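Local coordinates for CrtC domain-containing protein (Fusarium vanettenii 77-13-4, PDB 7A0Q) that probably hydrates the plant phytoalexin kievitone, as a kievitone hydratase of the CrtC-like family built from two lipocalin-type domains, at residues Ser62-Thr67 and Trp221-Ile226; Leu178-Thr183 and Glu230-Ala235; Lys126-Asp131 and Lys135-Ser140. All coordinates share one frame; numbering follows the deposited sequence. Where two conformers were deposited one is given.

Contact 1 of 3, residues Ser62-Thr67 and Trp221-Ile226; sequences SSYITT and WFQLHI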
loop_
_atom_site.group_PDB
_atom_site.type_symbol
_atom_site.label_atom_id
_atom_site.label_comp_id
_atom_site.label_asym_id
_atom_site.label_seq_id
_atom_site.Cartn_x
_atom_site.Cartn_y
_atom_site.Cartn_z
ATOM N N SER A 62 -4.984 -0.093 1.238
ATOM C CA SER A 62 -5.391 1.269 0.894
ATOM C C SER A 62 -6.665 1.202 0.058
ATOM O O SER A 62 -6.664 0.653 -1.048
ATOM C CB SER A 62 -4.260 2.009 0.180
ATOM O OG SER A 62 -3.974 1.443 -1.092
ATOM N N SER A 63 -7.760 1.720 0.609
ATOM C CA SER A 63 -9.052 1.675 -0.063
ATOM C C SER A 63 -9.350 3.027 -0.686
ATOM O O SER A 63 -9.301 4.053 0.000
ATOM C CB SER A 63 -10.168 1.292 0.910
ATOM O OG SER A 63 -9.961 -0.005 1.439
ATOM N N TYR A 64 -9.624 3.014 -1.986
ATOM C CA TYR A 64 -10.028 4.190 -2.743
ATOM C C TYR A 64 -11.545 4.133 -2.860
ATOM O O TYR A 64 -12.078 3.298 -3.595
ATOM C CB TYR A 64 -9.358 4.184 -4.115
ATOM C CG TYR A 64 -7.842 4.085 -4.072
ATOM C CD1 TYR A 64 -7.202 2.851 -3.991
ATOM C CD2 TYR A 64 -7.058 5.235 -4.113
ATOM C CE1 TYR A 64 -5.809 2.769 -3.957
ATOM C CE2 TYR A 64 -5.685 5.172 -4.084
ATOM C CZ TYR A 64 -5.063 3.941 -4.004
ATOM O OH TYR A 64 -3.693 3.921 -3.977
ATOM N N ILE A 65 -12.237 5.007 -2.126
ATOM C CA ILE A 65 -13.653 4.830 -1.816
ATOM C C ILE A 65 -14.469 5.953 -2.449
ATOM O O ILE A 65 -14.091 7.123 -2.363
ATOM C CB ILE A 65 -13.881 4.802 -0.292
ATOM C CG1 ILE A 65 -13.409 3.467 0.306
ATOM C CG2 ILE A 65 -15.349 5.076 0.041
ATOM C CD1 ILE A 65 -13.267 3.497 1.806
ATOM N N THR A 66 -15.574 5.589 -3.097
ATOM C CA THR A 66 -16.699 6.495 -3.309
ATOM C C THR A 66 -17.853 5.982 -2.459
ATOM O O THR A 66 -18.177 4.793 -2.517
ATOM C CB THR A 66 -17.126 6.563 -4.779
ATOM O OG1 THR A 66 -15.995 6.849 -5.612
ATOM C CG2 THR A 66 -18.181 7.658 -4.974
ATOM N N THR A 67 -18.450 6.866 -1.651
ATOM C CA THR A 67 -19.585 6.466 -0.838
ATOM C C THR A 67 -20.871 6.539 -1.659
ATOM O O THR A 67 -20.891 7.064 -2.777
ATOM C CB THR A 67 -19.716 7.349 0.399
ATOM O OG1 THR A 67 -19.948 8.696 -0.024
ATOM C CG2 THR A 67 -18.444 7.292 1.263
ATOM N N TRP A 221 8.136 3.890 -1.672
ATOM C CA TRP A 221 7.361 2.926 -2.445
ATOM C C TRP A 221 6.212 3.651 -3.128
ATOM O O TRP A 221 5.500 4.439 -2.491
ATOM C CB TRP A 221 6.821 1.807 -1.545
ATOM C CG TRP A 221 5.955 0.770 -2.233
ATOM C CD1 TRP A 221 6.366 -0.161 -3.153
ATOM C CD2 TRP A 221 4.551 0.540 -2.027
ATOM N NE1 TRP A 221 5.295 -0.952 -3.539
ATOM C CE2 TRP A 221 4.176 -0.541 -2.864
ATOM C CE3 TRP A 221 3.578 1.139 -1.217
ATOM C CZ2 TRP A 221 2.869 -1.034 -2.912
ATOM C CZ3 TRP A 221 2.269 0.645 -1.261
ATOM C CH2 TRP A 221 1.929 -0.426 -2.114
ATOM N N PHE A 222 6.016 3.363 -4.408
ATOM C CA PHE A 222 4.892 3.884 -5.170
ATOM C C PHE A 222 3.940 2.762 -5.562
ATOM O O PHE A 222 4.364 1.696 -6.027
ATOM C CB PHE A 222 5.348 4.588 -6.446
ATOM C CG PHE A 222 6.068 5.873 -6.208
ATOM C CD1 PHE A 222 5.357 7.057 -6.041
ATOM C CD2 PHE A 222 7.455 5.910 -6.168
ATOM C CE1 PHE A 222 6.018 8.261 -5.824
ATOM C CE2 PHE A 222 8.127 7.114 -5.960
ATOM C CZ PHE A 222 7.416 8.285 -5.791
ATOM N N GLN A 223 2.649 3.046 -5.425
ATOM C CA GLN A 223 1.561 2.178 -5.857
ATOM C C GLN A 223 0.750 2.985 -6.862
ATOM O O GLN A 223 0.099 3.959 -6.478
ATOM C CB GLN A 223 0.708 1.774 -4.655
ATOM C CG GLN A 223 -0.514 0.961 -5.023
ATOM C CD GLN A 223 -1.685 1.179 -4.083
ATOM O OE1 GLN A 223 -2.804 1.420 -4.535
ATOM N NE2 GLN A 223 -1.444 1.072 -2.771
ATOM N N LEU A 224 0.787 2.607 -8.141
ATOM C CA LEU A 224 0.213 3.453 -9.186
ATOM C C LEU A 224 -0.886 2.748 -9.975
ATOM O O LEU A 224 -0.759 1.573 -10.342
ATOM C CB LEU A 224 1.294 3.946 -10.156
ATOM C CG LEU A 224 2.512 4.608 -9.505
ATOM C CD1 LEU A 224 3.530 5.005 -10.576
ATOM C CD2 LEU A 224 2.115 5.811 -8.616
ATOM N N HIS A 225 -1.940 3.507 -10.278
ATOM C CA HIS A 225 -3.049 3.076 -11.125
ATOM C C HIS A 225 -3.164 4.012 -12.321
ATOM O O HIS A 225 -3.033 5.231 -12.172
ATOM C CB HIS A 225 -4.380 3.084 -10.361
ATOM C CG HIS A 225 -4.351 2.273 -9.106
ATOM N ND1 HIS A 225 -4.868 0.998 -9.031
ATOM C CD2 HIS A 225 -3.808 2.534 -7.893
ATOM C CE1 HIS A 225 -4.674 0.517 -7.812
ATOM N NE2 HIS A 225 -4.020 1.427 -7.108
ATOM N N ILE A 226 -3.392 3.436 -13.500
ATOM C CA ILE A 226 -3.610 4.209 -14.726
ATOM C C ILE A 226 -4.979 3.816 -15.272
ATOM O O ILE A 226 -5.098 2.819 -16.001
ATOM C CB ILE A 226 -2.491 3.974 -15.755
ATOM C CG1 ILE A 226 -1.139 4.342 -15.141
ATOM C CG2 ILE A 226 -2.749 4.803 -17.030
ATOM C CD1 ILE A 226 0.066 3.956 -15.997
#

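Contact 2 of 3, residues Leu178-Thr183 and Glu230-Ala235; sequences LPSAKT and EYKISA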
loop_
_atom_site.group_PDB
_atom_site.type_symbol
_atom_site.label_atom_id
_atom_site.label_comp_id
_atom_site.label_asym_id
_atom_site.label_seq_id
_atom_site.Cartn_x
_atom_site.Cartn_y
_atom_site.Cartn_z
ATOM N N LEU A 178 -2.719 -6.972 -4.306
ATOM C CA LEU A 178 -3.993 -7.246 -4.962
ATOM C C LEU A 178 -4.593 -5.882 -5.266
ATOM O O LEU A 178 -5.139 -5.235 -4.361
ATOM C CB LEU A 178 -4.914 -8.062 -4.047
ATOM C CG LEU A 178 -4.270 -9.341 -3.506
ATOM C CD1 LEU A 178 -5.169 -10.085 -2.515
ATOM C CD2 LEU A 178 -3.827 -10.252 -4.647
ATOM N N PRO A 179 -4.484 -5.377 -6.507
ATOM C CA PRO A 179 -4.592 -3.919 -6.722
ATOM C C PRO A 179 -5.986 -3.308 -6.703
ATOM O O PRO A 179 -6.141 -2.164 -6.261
ATOM C CB PRO A 179 -3.963 -3.716 -8.110
ATOM C CG PRO A 179 -3.279 -4.977 -8.427
ATOM C CD PRO A 179 -3.968 -6.073 -7.696
ATOM N N SER A 180 -6.998 -4.045 -7.155
ATOM C CA SER A 180 -8.313 -3.463 -7.415
ATOM C C SER A 180 -9.420 -4.367 -6.891
ATOM O O SER A 180 -10.366 -4.714 -7.605
ATOM C CB SER A 180 -8.485 -3.203 -8.910
ATOM O OG SER A 180 -7.588 -2.199 -9.338
ATOM N N ALA A 181 -9.317 -4.740 -5.617
ATOM C CA ALA A 181 -10.285 -5.643 -5.008
ATOM C C ALA A 181 -11.638 -4.964 -4.821
ATOM O O ALA A 181 -11.716 -3.803 -4.416
ATOM C CB ALA A 181 -9.771 -6.122 -3.643
ATOM N N LYS A 182 -12.704 -5.705 -5.119
ATOM C CA LYS A 182 -14.055 -5.234 -4.822
ATOM C C LYS A 182 -14.189 -4.932 -3.335
ATOM O O LYS A 182 -13.790 -5.734 -2.490
ATOM C CB LYS A 182 -15.078 -6.288 -5.255
ATOM C CG LYS A 182 -16.527 -5.866 -5.065
ATOM C CD LYS A 182 -17.477 -6.961 -5.542
ATOM C CE LYS A 182 -18.920 -6.586 -5.196
ATOM N NZ LYS A 182 -19.895 -7.651 -5.569
ATOM N N THR A 183 -14.766 -3.771 -3.020
ATOM C CA THR A 183 -14.784 -3.221 -1.673
ATOM C C THR A 183 -16.205 -2.877 -1.246
ATOM O O THR A 183 -16.954 -2.264 -2.007
ATOM C CB THR A 183 -13.916 -1.959 -1.630
ATOM O OG1 THR A 183 -12.604 -2.279 -2.116
ATOM C CG2 THR A 183 -13.830 -1.403 -0.229
ATOM N N GLU A 230 -4.892 -1.582 -17.854
ATOM C CA GLU A 230 -4.775 -2.622 -16.841
ATOM C C GLU A 230 -3.441 -2.575 -16.098
ATOM O O GLU A 230 -3.143 -3.496 -15.333
ATOM C CB GLU A 230 -4.955 -3.996 -17.475
ATOM C CG GLU A 230 -6.357 -4.227 -18.001
ATOM C CD GLU A 230 -6.590 -5.661 -18.402
ATOM O OE1 GLU A 230 -7.210 -5.888 -19.464
ATOM O OE2 GLU A 230 -6.152 -6.565 -17.654
ATOM N N TYR A 231 -2.644 -1.527 -16.292
ATOM C CA TYR A 231 -1.337 -1.449 -15.648
ATOM C C TYR A 231 -1.463 -1.145 -14.159
ATOM O O TYR A 231 -2.100 -0.165 -13.760
ATOM C CB TYR A 231 -0.494 -0.359 -16.316
ATOM C CG TYR A 231 -0.026 -0.690 -17.712
ATOM C CD1 TYR A 231 0.687 -1.858 -17.972
ATOM C CD2 TYR A 231 -0.292 0.169 -18.775
ATOM C CE1 TYR A 231 1.130 -2.163 -19.254
ATOM C CE2 TYR A 231 0.147 -0.133 -20.062
ATOM C CZ TYR A 231 0.860 -1.295 -20.290
ATOM O OH TYR A 231 1.304 -1.597 -21.569
ATOM N N LYS A 232 -0.818 -1.968 -13.335
ATOM C CA LYS A 232 -0.716 -1.722 -11.902
ATOM C C LYS A 232 0.760 -1.756 -11.548
ATOM O O LYS A 232 1.453 -2.729 -11.867
ATOM C CB LYS A 232 -1.498 -2.767 -11.090
ATOM C CG LYS A 232 -2.978 -2.898 -11.473
ATOM C CD LYS A 232 -3.718 -1.572 -11.249
ATOM C CE LYS A 232 -5.180 -1.677 -11.637
ATOM N NZ LYS A 232 -5.872 -0.343 -11.572
ATOM N N ILE A 233 1.245 -0.697 -10.910
ATOM C CA ILE A 233 2.676 -0.498 -10.715
ATOM C C ILE A 233 2.994 -0.514 -9.227
ATOM O O ILE A 233 2.384 0.224 -8.447
ATOM C CB ILE A 233 3.150 0.821 -11.337
ATOM C CG1 ILE A 233 2.767 0.855 -12.812
ATOM C CG2 ILE A 233 4.666 0.990 -11.132
ATOM C CD1 ILE A 233 3.084 2.166 -13.478
ATOM N N SER A 234 3.994 -1.314 -8.853
ATOM C CA SER A 234 4.504 -1.378 -7.485
ATOM C C SER A 234 6.007 -1.137 -7.568
ATOM O O SER A 234 6.740 -1.984 -8.078
ATOM C CB SER A 234 4.183 -2.740 -6.863
ATOM O OG SER A 234 4.770 -2.914 -5.589
ATOM N N ALA A 235 6.464 0.036 -7.119
ATOM C CA ALA A 235 7.826 0.487 -7.394
ATOM C C ALA A 235 8.565 0.776 -6.099
ATOM O O ALA A 235 8.048 1.485 -5.230
ATOM C CB ALA A 235 7.817 1.747 -8.273
HETATM O O HOH W 1 -8.813 -0.188 -10.885
#

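Contact 3 of 3, residues Lys126-Asp131 and Lys135-Ser140; sequences KSESED and KLRSYS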
loop_
_atom_site.group_PDB
_atom_site.type_symbol
_atom_site.label_atom_id
_atom_site.label_comp_id
_atom_site.label_asym_id
_atom_site.label_seq_id
_atom_site.Cartn_x
_atom_site.Cartn_y
_atom_site.Cartn_z
ATOM N N LYS A 126 -8.410 -8.883 9.248
ATOM C CA LYS A 126 -8.685 -10.297 9.432
ATOM C C LYS A 126 -9.291 -10.880 8.169
ATOM O O LYS A 126 -9.936 -10.181 7.381
ATOM C CB LYS A 126 -9.627 -10.539 10.622
ATOM C CG LYS A 126 -11.008 -9.937 10.453
ATOM C CD LYS A 126 -11.880 -10.140 11.712
ATOM C CE LYS A 126 -12.125 -11.618 11.998
ATOM N NZ LYS A 126 -13.187 -11.820 13.043
ATOM N N SER A 127 -9.111 -12.179 8.003
ATOM C CA SER A 127 -9.766 -12.867 6.910
ATOM C C SER A 127 -11.142 -13.341 7.360
ATOM O O SER A 127 -11.317 -13.801 8.494
ATOM C CB SER A 127 -8.936 -14.049 6.430
ATOM O OG SER A 127 -9.735 -14.914 5.645
ATOM N N GLU A 128 -12.114 -13.214 6.459
ATOM C CA GLU A 128 -13.465 -13.733 6.643
ATOM C C GLU A 128 -13.764 -14.810 5.608
ATOM O O GLU A 128 -14.914 -15.001 5.211
ATOM C CB GLU A 128 -14.504 -12.616 6.552
ATOM C CG GLU A 128 -14.263 -11.406 7.450
ATOM C CD GLU A 128 -14.662 -11.646 8.894
ATOM O OE1 GLU A 128 -14.860 -12.826 9.268
ATOM O OE2 GLU A 128 -14.782 -10.653 9.659
ATOM N N SER A 129 -12.728 -15.501 5.134
ATOM C CA SER A 129 -12.882 -16.494 4.083
ATOM C C SER A 129 -11.841 -17.584 4.283
ATOM O O SER A 129 -10.726 -17.315 4.733
ATOM C CB SER A 129 -12.717 -15.870 2.694
ATOM O OG SER A 129 -11.495 -15.132 2.620
ATOM N N GLU A 130 -12.212 -18.821 3.937
ATOM C CA GLU A 130 -11.281 -19.934 4.099
ATOM C C GLU A 130 -10.067 -19.788 3.184
ATOM O O GLU A 130 -8.968 -20.224 3.545
ATOM C CB GLU A 130 -11.997 -21.267 3.850
ATOM C CG GLU A 130 -13.025 -21.608 4.937
ATOM C CD GLU A 130 -13.432 -23.077 4.955
ATOM O OE1 GLU A 130 -13.956 -23.526 5.997
ATOM O OE2 GLU A 130 -13.243 -23.776 3.938
ATOM N N ASP A 131 -10.230 -19.152 2.025
ATOM C CA ASP A 131 -9.121 -18.961 1.090
ATOM C C ASP A 131 -8.310 -17.697 1.365
ATOM O O ASP A 131 -7.310 -17.468 0.675
ATOM C CB ASP A 131 -9.637 -18.947 -0.362
ATOM C CG ASP A 131 -10.575 -17.785 -0.659
ATOM O OD1 ASP A 131 -10.745 -16.898 0.201
ATOM O OD2 ASP A 131 -11.149 -17.762 -1.769
ATOM N N LYS A 135 -12.808 -12.848 1.019
ATOM C CA LYS A 135 -13.297 -11.818 1.928
ATOM C C LYS A 135 -12.236 -11.545 2.978
ATOM O O LYS A 135 -11.893 -12.432 3.763
ATOM C CB LYS A 135 -14.619 -12.217 2.587
ATOM C CG LYS A 135 -15.325 -11.033 3.237
ATOM C CD LYS A 135 -16.710 -11.422 3.744
ATOM C CE LYS A 135 -17.402 -10.229 4.392
ATOM N NZ LYS A 135 -18.702 -10.639 5.021
ATOM N N LEU A 136 -11.737 -10.318 2.976
ATOM C CA LEU A 136 -10.806 -9.787 3.957
ATOM C C LEU A 136 -11.436 -8.540 4.555
ATOM O O LEU A 136 -12.290 -7.906 3.928
ATOM C CB LEU A 136 -9.454 -9.439 3.311
ATOM C CG LEU A 136 -8.696 -10.620 2.716
ATOM C CD1 LEU A 136 -7.594 -10.107 1.771
ATOM C CD2 LEU A 136 -8.104 -11.470 3.821
ATOM N N ARG A 137 -11.009 -8.175 5.763
ATOM C CA ARG A 137 -11.607 -7.053 6.480
ATOM C C ARG A 137 -10.523 -6.202 7.120
ATOM O O ARG A 137 -9.678 -6.726 7.850
ATOM C CB ARG A 137 -12.588 -7.540 7.554
ATOM C CG ARG A 137 -13.311 -6.405 8.299
ATOM C CD ARG A 137 -14.160 -6.927 9.485
ATOM N NE ARG A 137 -15.111 -7.950 9.064
ATOM C CZ ARG A 137 -16.325 -7.695 8.573
ATOM N NH1 ARG A 137 -16.743 -6.445 8.442
ATOM N NH2 ARG A 137 -17.117 -8.693 8.206
ATOM N N SER A 138 -10.553 -4.895 6.840
ATOM C CA SER A 138 -9.751 -3.894 7.545
ATOM C C SER A 138 -10.695 -3.042 8.379
ATOM O O SER A 138 -11.624 -2.442 7.837
ATOM C CB SER A 138 -8.961 -3.005 6.576
ATOM O OG SER A 138 -7.981 -3.752 5.878
ATOM N N TYR A 139 -10.458 -2.972 9.687
ATOM C CA TYR A 139 -11.406 -2.278 10.552
ATOM C C TYR A 139 -10.682 -1.477 11.625
ATOM O O TYR A 139 -9.572 -1.813 12.052
ATOM C CB TYR A 139 -12.399 -3.260 11.193
ATOM C CG TYR A 139 -11.749 -4.235 12.141
ATOM C CD1 TYR A 139 -11.117 -5.379 11.659
ATOM C CD2 TYR A 139 -11.741 -4.005 13.513
ATOM C CE1 TYR A 139 -10.503 -6.274 12.515
ATOM C CE2 TYR A 139 -11.131 -4.903 14.387
ATOM C CZ TYR A 139 -10.522 -6.035 13.878
ATOM O OH TYR A 139 -9.902 -6.932 14.720
ATOM N N SER A 140 -11.333 -0.396 12.050
ATOM C CA SER A 140 -10.770 0.537 13.010
ATOM C C SER A 140 -11.910 1.101 13.842
ATOM O O SER A 140 -12.987 1.400 13.308
ATOM C CB SER A 140 -10.003 1.667 12.302
ATOM O OG SER A 140 -9.478 2.595 13.239
#

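Contact 1 of 3, residues Ser62-Thr67 and Trp221-Ile226
Gln-223 reaches across to Ser-62 and Tyr-64 with both ends of its amide. Its NE2 donates to Ser-62 OG at 3.1 Å, an almost straight bond that lies in the plane of the amide. The other end, OE1, accepts twice. Tyr-64 OH donates to Gln-223 OE1 at 2.7 Å from well above the carbonyl plane, while His-225 NE2, two residues along the same strand as the glutamine, donates to Gln-223 OE1 at 2.8 Å on an in-plane lone pair. The phenol ring stands nearly perpendicular to the amide (85°), with OE1 near the plane of the ring at its edge. The histidine also packs against Tyr-64 directly: His-225 NE2 lies 3.9 Å from Tyr-64 CE1, the two rings inclined at 70°.

Gln-223 gets there by leaving its backbone with CG opposite N (chi1 175°) and bending at chi2, which turns the amide so that NE2 faces Ser-62 OG. Further out, the Tyr-64 ring stacks on His-202, and Trp-204 touches both Ser-62 and Gln-223.

Strand 58-66 and strand 218-225 are too far apart here to pair through their backbones, so side chains alone bridge them. With NE2 donating and OE1 accepting from two donors, the amide has a well-defined flip, and the buried polar chain links strand 58-66 to the C-terminal barrel and probably restricts how the two can shift.

Contact 2 of 3, residues Leu178-Thr183 and Glu230-Ala235
Lys-232 runs its methylenes across the CB-CG edge of the Pro-179 ring. Lys-232 CG sits 3.6 Å from Pro-179 CB, and Lys-232 CB and CD come near the same edge, to Pro-179 CG and CB, the proline meeting the chain at a slant. The lysine leaves its backbone with CG opposite the carbonyl carbon and bends at chi2 (-61°), then runs extended to the amine; that bend swings the chain past the CB-CG edge of the proline and carries its end to Ser-180. In one of the two conformers of Ser-180, Lys-232 CE lies 3.4 Å from Ser-180 OG, and a water joins the polar ends, accepting from Lys-232 NZ at 3.0 Å and hydrogen-bonded to Ser-180 OG at 2.8 Å.

The amine has a further partner in His-225, whose ND1 is hydrogen-bonded to NZ. Trp-204 touches both Pro-179 and Lys-232, and His-202 ND1 bonds to Pro-179 O, so strand 202-210 backs the contact. The chain turns a corner at Ser-180, and Pro-179 and Ser-180 both meet Lys-232 there.

Hydrophobic packing thus holds the methylenes, while water and histidine take up the buried amine. Because His-225 also bonds to Gln-223, Lys-232 extends a polar chain through the interface of the two lipocalin-type domains.

Contact 3 of 3, residues Lys126-Asp131 and Lys135-Ser140
The guanidinium of Arg-137 meets Glu-128 at its edge, with Glu-128 OE2 close to its plane, while the ring of Tyr-139 is approached at a slant by the methylenes of Lys-126, Lys-126 CD to Tyr-139 CE1 4.2 Å. In the salt bridge, Arg-137 NE donates to Glu-128 OE2 at 2.8 Å, onto the OE2 lone pair that points away from the other carboxylate oxygen; NH2 adds only a weak bond to the same atom. Carboxylate and guanidinium are turned 82° apart, so they do not form the flat two-pronged pairing. Arginine bends at chi3 (-55°) and glutamate at chi2 (-78°), which brings the two ends together. Lys-126 NZ makes a long salt bridge to Glu-128 OE2, completing a three-residue network, and Arg-137 NH1 has a second acidic partner in Asp-148.

Lys-126 and Arg-137 form an antiparallel hydrogen-bonded pair, Lys-126 N to Arg-137 O 2.9 Å and Arg-137 N to Lys-126 O 2.8 Å, their side chains running alongside each other on one face. On the other face, Ser-127 CB packs against Leu-136 CD2 at 3.8 Å. Beyond this non-hydrogen-bonded pair, Glu-128 N still donates to Lys-135 O at 2.8 Å, and Glu-128 CB rests on the extended chain of Lys-135. Ser-127 OG, which also bonds to Asn-132, accepts from Ser-129 N, an ST turn that bends the chain as it leaves the strand.

All this is the turn end of the hairpin of strands 123-127 and 136-142, at the protein surface in the CrtC N-terminal lipocalin domain. Strand 136-142 has strand 145-152 as its other neighbour, strand 123-127 pairs onward with strand 117-120, and Tyr-139 touches Ser-119, a residue of the magnesium site.

Overall arrangement
From the N terminus, strand 58-66 supplies the first half of contact 1, whose loop closes only at strand 218-225. Nested inside that long excursion is contact 3, a local hairpin closure between strands 123-127 and 136-142, completed before contact 2 opens on strand 171-189. Contact 2 then closes at strand 232-240, after contact 1 has ended, so contacts 1 and 2 cross along the chain. Both join the N-terminal sheet system to the eight-stranded C-terminal barrel, where strands 218-225 and 232-240 are neighbours; their centres lie about 8 Å apart and they touch. Contact 3 stays within the N-terminal part, its centre about 18 to 19 Å from theirs.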